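Side-chain contacts in aminoglycoside N(6')acetyltransferase (Legionella pneumophila subsp. pneumophila, PDB 3F5B), which probably transfers an acetyl group from acetyl-CoA to an amino group, possibly the 6'-amine of aminoglycosides, as a member of the GNAT acyltransferase family: residues S47-D52 with Y78-E83; Q114-F119 with K146-E151. All coordinates share one frame; numbering follows the deposited sequence.

Interaction 1: S47-D52 with Y78-E83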
loop_
_atom_site.group_PDB
_atom_site.type_symbol
_atom_site.label_atom_id
_atom_site.label_comp_id
_atom_site.label_asym_id
_atom_site.label_seq_id
_atom_site.Cartn_x
_atom_site.Cartn_y
_atom_site.Cartn_z
ATOM N N SER A 47 -9.102 12.766 5.657
ATOM C CA SER A 47 -10.532 12.742 5.753
ATOM C C SER A 47 -11.125 11.584 4.960
ATOM O O SER A 47 -11.912 10.808 5.505
ATOM C CB SER A 47 -11.106 14.071 5.240
ATOM O OG SER A 47 -12.483 14.053 5.503
ATOM N N ASN A 48 -10.746 11.465 3.688
ATOM C CA ASN A 48 -11.196 10.352 2.843
ATOM C C ASN A 48 -10.852 8.976 3.425
ATOM O O ASN A 48 -11.677 8.058 3.374
ATOM C CB ASN A 48 -10.612 10.435 1.437
ATOM C CG ASN A 48 -11.088 11.643 0.656
ATOM O OD1 ASN A 48 -12.177 12.194 0.891
ATOM N ND2 ASN A 48 -10.277 12.046 -0.318
ATOM N N THR A 49 -9.622 8.849 3.955
ATOM C CA THR A 49 -9.156 7.640 4.612
ATOM C C THR A 49 -10.004 7.225 5.802
ATOM O O THR A 49 -10.468 6.076 5.874
ATOM C CB THR A 49 -7.672 7.763 4.960
ATOM O OG1 THR A 49 -6.965 7.885 3.729
ATOM C CG2 THR A 49 -7.148 6.505 5.655
ATOM N N ILE A 50 -10.268 8.181 6.687
ATOM C CA ILE A 50 -11.072 7.930 7.864
ATOM C C ILE A 50 -12.482 7.486 7.474
ATOM O O ILE A 50 -12.968 6.506 8.007
ATOM C CB ILE A 50 -11.104 9.185 8.789
ATOM C CG1 ILE A 50 -9.727 9.410 9.435
ATOM C CG2 ILE A 50 -12.228 9.108 9.832
ATOM C CD1 ILE A 50 -9.650 10.682 10.298
ATOM N N LYS A 51 -13.113 8.210 6.539
ATOM C CA LYS A 51 -14.429 7.855 6.016
ATOM C C LYS A 51 -14.450 6.441 5.452
ATOM O O LYS A 51 -15.334 5.656 5.795
ATOM C CB LYS A 51 -14.867 8.853 4.932
ATOM C CG LYS A 51 -16.213 8.536 4.222
ATOM C CD LYS A 51 -16.867 9.794 3.595
ATOM C CE LYS A 51 -18.240 9.455 2.972
ATOM N NZ LYS A 51 -19.134 10.651 2.832
ATOM N N ASP A 52 -13.481 6.106 4.601
ATOM C CA ASP A 52 -13.556 4.826 3.906
ATOM C C ASP A 52 -13.321 3.682 4.874
ATOM O O ASP A 52 -13.915 2.622 4.728
ATOM C CB ASP A 52 -12.577 4.707 2.729
ATOM C CG ASP A 52 -13.063 3.706 1.675
ATOM O OD1 ASP A 52 -14.107 3.990 1.048
ATOM O OD2 ASP A 52 -12.418 2.644 1.468
ATOM N N TYR A 78 -0.426 -0.315 7.915
ATOM C CA TYR A 78 -1.796 -0.199 7.439
ATOM C C TYR A 78 -1.713 -0.007 5.919
ATOM O O TYR A 78 -0.934 0.817 5.431
ATOM C CB TYR A 78 -2.457 0.990 8.121
ATOM C CG TYR A 78 -3.792 1.499 7.569
ATOM C CD1 TYR A 78 -4.875 0.642 7.379
ATOM C CD2 TYR A 78 -3.984 2.873 7.320
ATOM C CE1 TYR A 78 -6.124 1.133 6.885
ATOM C CE2 TYR A 78 -5.233 3.375 6.852
ATOM C CZ TYR A 78 -6.283 2.496 6.636
ATOM O OH TYR A 78 -7.493 2.970 6.170
ATOM N N LEU A 79 -2.484 -0.818 5.196
ATOM C CA LEU A 79 -2.450 -0.832 3.734
ATOM C C LEU A 79 -3.877 -0.743 3.220
ATOM O O LEU A 79 -4.846 -1.223 3.863
ATOM C CB LEU A 79 -1.724 -2.074 3.171
ATOM C CG LEU A 79 -0.383 -2.512 3.800
ATOM C CD1 LEU A 79 -0.612 -3.373 5.077
ATOM C CD2 LEU A 79 0.492 -3.298 2.813
ATOM N N ILE A 80 -3.996 -0.128 2.050
ATOM C CA ILE A 80 -5.275 0.156 1.403
ATOM C C ILE A 80 -5.134 -0.233 -0.073
ATOM O O ILE A 80 -4.203 0.223 -0.745
ATOM C CB ILE A 80 -5.646 1.653 1.491
ATOM C CG1 ILE A 80 -5.615 2.154 2.956
ATOM C CG2 ILE A 80 -7.075 1.914 0.839
ATOM C CD1 ILE A 80 -5.990 3.657 3.135
ATOM N N THR A 81 -6.010 -1.119 -0.555
ATOM C CA THR A 81 -5.959 -1.538 -1.956
ATOM C C THR A 81 -7.300 -1.307 -2.661
ATOM O O THR A 81 -8.358 -1.420 -2.052
ATOM C CB THR A 81 -5.552 -3.019 -2.109
ATOM O OG1 THR A 81 -6.512 -3.854 -1.455
ATOM C CG2 THR A 81 -4.146 -3.283 -1.450
ATOM N N SER A 82 -7.252 -1.003 -3.951
ATOM C CA SER A 82 -8.472 -1.012 -4.732
ATOM C C SER A 82 -8.165 -1.489 -6.116
ATOM O O SER A 82 -7.057 -1.263 -6.639
ATOM C CB SER A 82 -9.094 0.370 -4.782
ATOM O OG SER A 82 -8.145 1.317 -5.248
ATOM N N GLU A 83 -9.152 -2.142 -6.719
ATOM C CA GLU A 83 -8.951 -2.777 -8.010
ATOM C C GLU A 83 -9.376 -1.888 -9.151
ATOM O O GLU A 83 -10.259 -1.036 -9.020
ATOM C CB GLU A 83 -9.646 -4.139 -8.088
ATOM C CG GLU A 83 -11.148 -4.093 -7.888
ATOM C CD GLU A 83 -11.726 -5.356 -7.221
ATOM O OE1 GLU A 83 -12.961 -5.373 -6.995
ATOM O OE2 GLU A 83 -10.964 -6.311 -6.905
#
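Thr-49 makes every close contact between residues 47-52 of helix 43-57 and residues 78-83 of strand 74-84, all through its methyl CG2. This atom lies 3.6 Å from Tyr-78 OH and 3.9 Å from Tyr-78 CE2, arriving in the plane of the phenol ring, so within these two segments the ring is met at its edge. The two side chains approach from opposite directions. The same CG2 meets the tip of Ile-80, with CD1 at 4.0 Å, and thus sits against the ends of two strand side chains. Close contact stops there: the nearest CA atoms, those of Thr-49 and Ile-80, are 9.0 Å apart, and the two segments bury just 107 Å² together.

In the fold, this places helix 43-57 against one face of the central GNAT sheet. Tyr-78 and Ile-80 point to that face, while Leu-79 and Thr-81 between and beyond them face helix 109-123 on the other.

No hydrogen bond joins the two segments directly; the polar ends of Thr-49, Tyr-78 and Asp-52 find partners outside them. With OG1 anti to the carbonyl carbon (chi1 -63°), Thr-49 CG2 falls anti to the backbone N and is turned to the strand, while OG1 stays beside its own backbone N and bonds Gly-45 O one turn earlier. Tyr-78 OH pairs with ND1 of His-66, whose NE2 pairs with Asp-52 OD2. The imidazole of the adjacent strand therefore bridges helix and phenol, and Asp-52 is further gripped by the backbone N atoms of Trp-63 and Ala-64.

Interaction 2: Q114-F119 with K146-E151; sequences QMIHEF and KKAGFE
Ala-148, Ile-116 and His-117 bury the most surface here, 62, 42 and 41 Å² respectively, where helix 139-148 gives way to a turn beside helix 109-123. Ala-148 meets both partners: its CB points toward helix 109-123, and its backbone O accepts the single hydrogen bond that crosses the contact.

His-117 is the donor. Its CG lies anti to the carbonyl carbon, beside the backbone N (chi1 -69°), which carries the ring across so that NE2 faces Ala-148 O. NE2 lies 2.7 Å from Ala-148 O, and the N-H...O angle of 168° makes the bond nearly straight. The oxygen is met on a lone pair in the carbonyl plane (C=O...N angle 118°), while the acceptor lies close to the imidazole plane; both groups are therefore well oriented, and the bond fixes the turn of the ring. Ala-148 CB, 3.7 Å from His-117 NE2, packs against the same end of the imidazole.

Ile-116 fills the apolar side. Its CG2 and CD1 both lie 4.2 Å from Ala-148 CB, approaching that methyl from one side, and CG2 also reaches CE2 of Phe-150 at 4.0 Å. The phenyl is touched at its edge, in plane. Beyond this, Ile-116 packs on Leu-99 and Phe-150 on Met-168 and Leu-170, which ties the contact to the sheet.

The turn itself is set by Gly-149, whose positive phi accompanies two bonds back into the last turn, among them Gly-149 N to Lys-146 O at 3.0 Å. This is a Schellman motif, the carbonyl just before its glycine claimed by a histidine of the neighbouring helix, at the Gly-Phe junction that commonly leads from this GNAT helix (here 139-148) into the following strand 151-158.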
loop_
_atom_site.group_PDB
_atom_site.type_symbol
_atom_site.label_atom_id
_atom_site.label_comp_id
_atom_site.label_asym_id
_atom_site.label_seq_id
_atom_site.Cartn_x
_atom_site.Cartn_y
_atom_site.Cartn_z
ATOM N N GLN A 114 10.642 -5.700 1.892
ATOM C CA GLN A 114 10.253 -7.062 2.160
ATOM C C GLN A 114 8.747 -7.102 2.421
ATOM O O GLN A 114 8.059 -7.986 1.956
ATOM C CB GLN A 114 11.012 -7.624 3.359
ATOM C CG GLN A 114 10.662 -9.100 3.655
ATOM C CD GLN A 114 11.445 -9.667 4.822
ATOM O OE1 GLN A 114 12.465 -9.103 5.219
ATOM N NE2 GLN A 114 10.977 -10.795 5.378
HETATM N N MSE A 115 8.245 -6.162 3.194
HETATM C CA MSE A 115 6.797 -6.162 3.489
HETATM C C MSE A 115 5.967 -5.983 2.221
HETATM O O MSE A 115 4.940 -6.679 2.028
HETATM C CB MSE A 115 6.429 -5.093 4.514
HETATM C CG MSE A 115 4.986 -5.252 5.065
HETATM SE SE MSE A 115 4.202 -3.497 5.407
HETATM C CE MSE A 115 4.196 -2.894 3.591
ATOM N N ILE A 116 6.395 -5.039 1.374
ATOM C CA ILE A 116 5.718 -4.821 0.103
ATOM C C ILE A 116 5.681 -6.126 -0.698
ATOM O O ILE A 116 4.604 -6.553 -1.150
ATOM C CB ILE A 116 6.401 -3.681 -0.732
ATOM C CG1 ILE A 116 6.154 -2.305 -0.083
ATOM C CG2 ILE A 116 5.951 -3.756 -2.208
ATOM C CD1 ILE A 116 7.054 -1.187 -0.594
ATOM N N HIS A 117 6.839 -6.767 -0.859
ATOM C CA HIS A 117 6.904 -8.003 -1.637
ATOM C C HIS A 117 6.065 -9.122 -1.037
ATOM O O HIS A 117 5.323 -9.814 -1.758
ATOM C CB HIS A 117 8.327 -8.488 -1.844
ATOM C CG HIS A 117 9.136 -7.602 -2.742
ATOM N ND1 HIS A 117 10.489 -7.769 -2.910
ATOM C CD2 HIS A 117 8.790 -6.523 -3.485
ATOM C CE1 HIS A 117 10.945 -6.842 -3.737
ATOM N NE2 HIS A 117 9.930 -6.081 -4.111
ATOM N N GLU A 118 6.151 -9.285 0.274
ATOM C CA GLU A 118 5.333 -10.333 0.912
ATOM C C GLU A 118 3.833 -10.053 0.820
ATOM O O GLU A 118 3.024 -10.969 0.678
ATOM C CB GLU A 118 5.758 -10.516 2.367
ATOM C CG GLU A 118 7.158 -11.157 2.515
ATOM C CD GLU A 118 7.483 -11.463 3.976
ATOM O OE1 GLU A 118 6.616 -11.168 4.814
ATOM O OE2 GLU A 118 8.589 -11.983 4.293
ATOM N N PHE A 119 3.438 -8.793 0.916
ATOM C CA PHE A 119 2.013 -8.456 0.776
ATOM C C PHE A 119 1.484 -8.799 -0.619
ATOM O O PHE A 119 0.435 -9.465 -0.765
ATOM C CB PHE A 119 1.792 -6.997 1.103
ATOM C CG PHE A 119 0.364 -6.529 0.940
ATOM C CD1 PHE A 119 -0.655 -7.000 1.781
ATOM C CD2 PHE A 119 0.044 -5.604 -0.046
ATOM C CE1 PHE A 119 -1.984 -6.551 1.628
ATOM C CE2 PHE A 119 -1.292 -5.145 -0.204
ATOM C CZ PHE A 119 -2.295 -5.617 0.632
ATOM N N LYS A 146 11.069 2.340 -5.517
ATOM C CA LYS A 146 12.032 1.981 -6.563
ATOM C C LYS A 146 12.846 0.737 -6.165
ATOM O O LYS A 146 13.090 -0.139 -7.003
ATOM C CB LYS A 146 12.985 3.140 -6.917
ATOM C CG LYS A 146 12.353 4.218 -7.807
ATOM C CD LYS A 146 13.402 5.055 -8.526
ATOM C CE LYS A 146 13.731 6.279 -7.737
ATOM N NZ LYS A 146 14.600 7.161 -8.550
ATOM N N LYS A 147 13.290 0.685 -4.911
ATOM C CA LYS A 147 14.011 -0.477 -4.365
ATOM C C LYS A 147 13.195 -1.765 -4.484
ATOM O O LYS A 147 13.757 -2.823 -4.701
ATOM C CB LYS A 147 14.326 -0.268 -2.879
ATOM C CG LYS A 147 15.784 -0.119 -2.518
ATOM C CD LYS A 147 15.980 -0.009 -0.984
ATOM C CE LYS A 147 16.502 -1.293 -0.317
ATOM N NZ LYS A 147 17.931 -1.605 -0.686
ATOM N N ALA A 148 11.874 -1.644 -4.312
ATOM C CA ALA A 148 10.944 -2.759 -4.393
ATOM C C ALA A 148 10.692 -3.178 -5.832
ATOM O O ALA A 148 10.119 -4.237 -6.076
ATOM C CB ALA A 148 9.612 -2.415 -3.673
ATOM N N GLY A 149 11.161 -2.385 -6.788
ATOM C CA GLY A 149 10.969 -2.742 -8.195
ATOM C C GLY A 149 9.916 -1.936 -8.930
ATOM O O GLY A 149 9.675 -2.187 -10.116
ATOM N N PHE A 150 9.279 -0.977 -8.246
ATOM C CA PHE A 150 8.326 -0.077 -8.923
ATOM C C PHE A 150 9.055 0.877 -9.870
ATOM O O PHE A 150 10.124 1.394 -9.544
ATOM C CB PHE A 150 7.519 0.759 -7.922
ATOM C CG PHE A 150 6.398 0.003 -7.236
ATOM C CD1 PHE A 150 5.108 0.016 -7.762
ATOM C CD2 PHE A 150 6.637 -0.678 -6.039
ATOM C CE1 PHE A 150 4.063 -0.650 -7.147
ATOM C CE2 PHE A 150 5.601 -1.369 -5.384
ATOM C CZ PHE A 150 4.297 -1.355 -5.938
ATOM N N GLU A 151 8.464 1.136 -11.029
ATOM C CA GLU A 151 9.047 2.073 -11.982
ATOM C C GLU A 151 8.116 3.267 -12.218
ATOM O O GLU A 151 6.910 3.090 -12.310
ATOM C CB GLU A 151 9.341 1.356 -13.309
ATOM C CG GLU A 151 10.572 0.450 -13.229
ATOM C CD GLU A 151 10.948 -0.173 -14.569
ATOM O OE1 GLU A 151 10.036 -0.489 -15.384
ATOM O OE2 GLU A 151 12.164 -0.355 -14.805
#

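In the fold
Both contacts are largely buried, each centred about 10 Å from the centre of the chain but on opposite sides of it, and their own centres lie 20 Å apart. Interaction 1 joins a helix to the central sheet, whereas interaction 2 joins two helix segments and the turn after one of them. Strand 74-84 connects them: Leu-79 and Thr-81 pack on Phe-119, with Thr-81 CG2 3.6 Å from Phe-119 CE2, and Leu-79 also touches Met-115. Their chemistry differs accordingly. The first is purely van der Waals across its segments, with polar links running through His-66; the second combines apolar packing with a direct bond to a carbonyl in the Schellman turn.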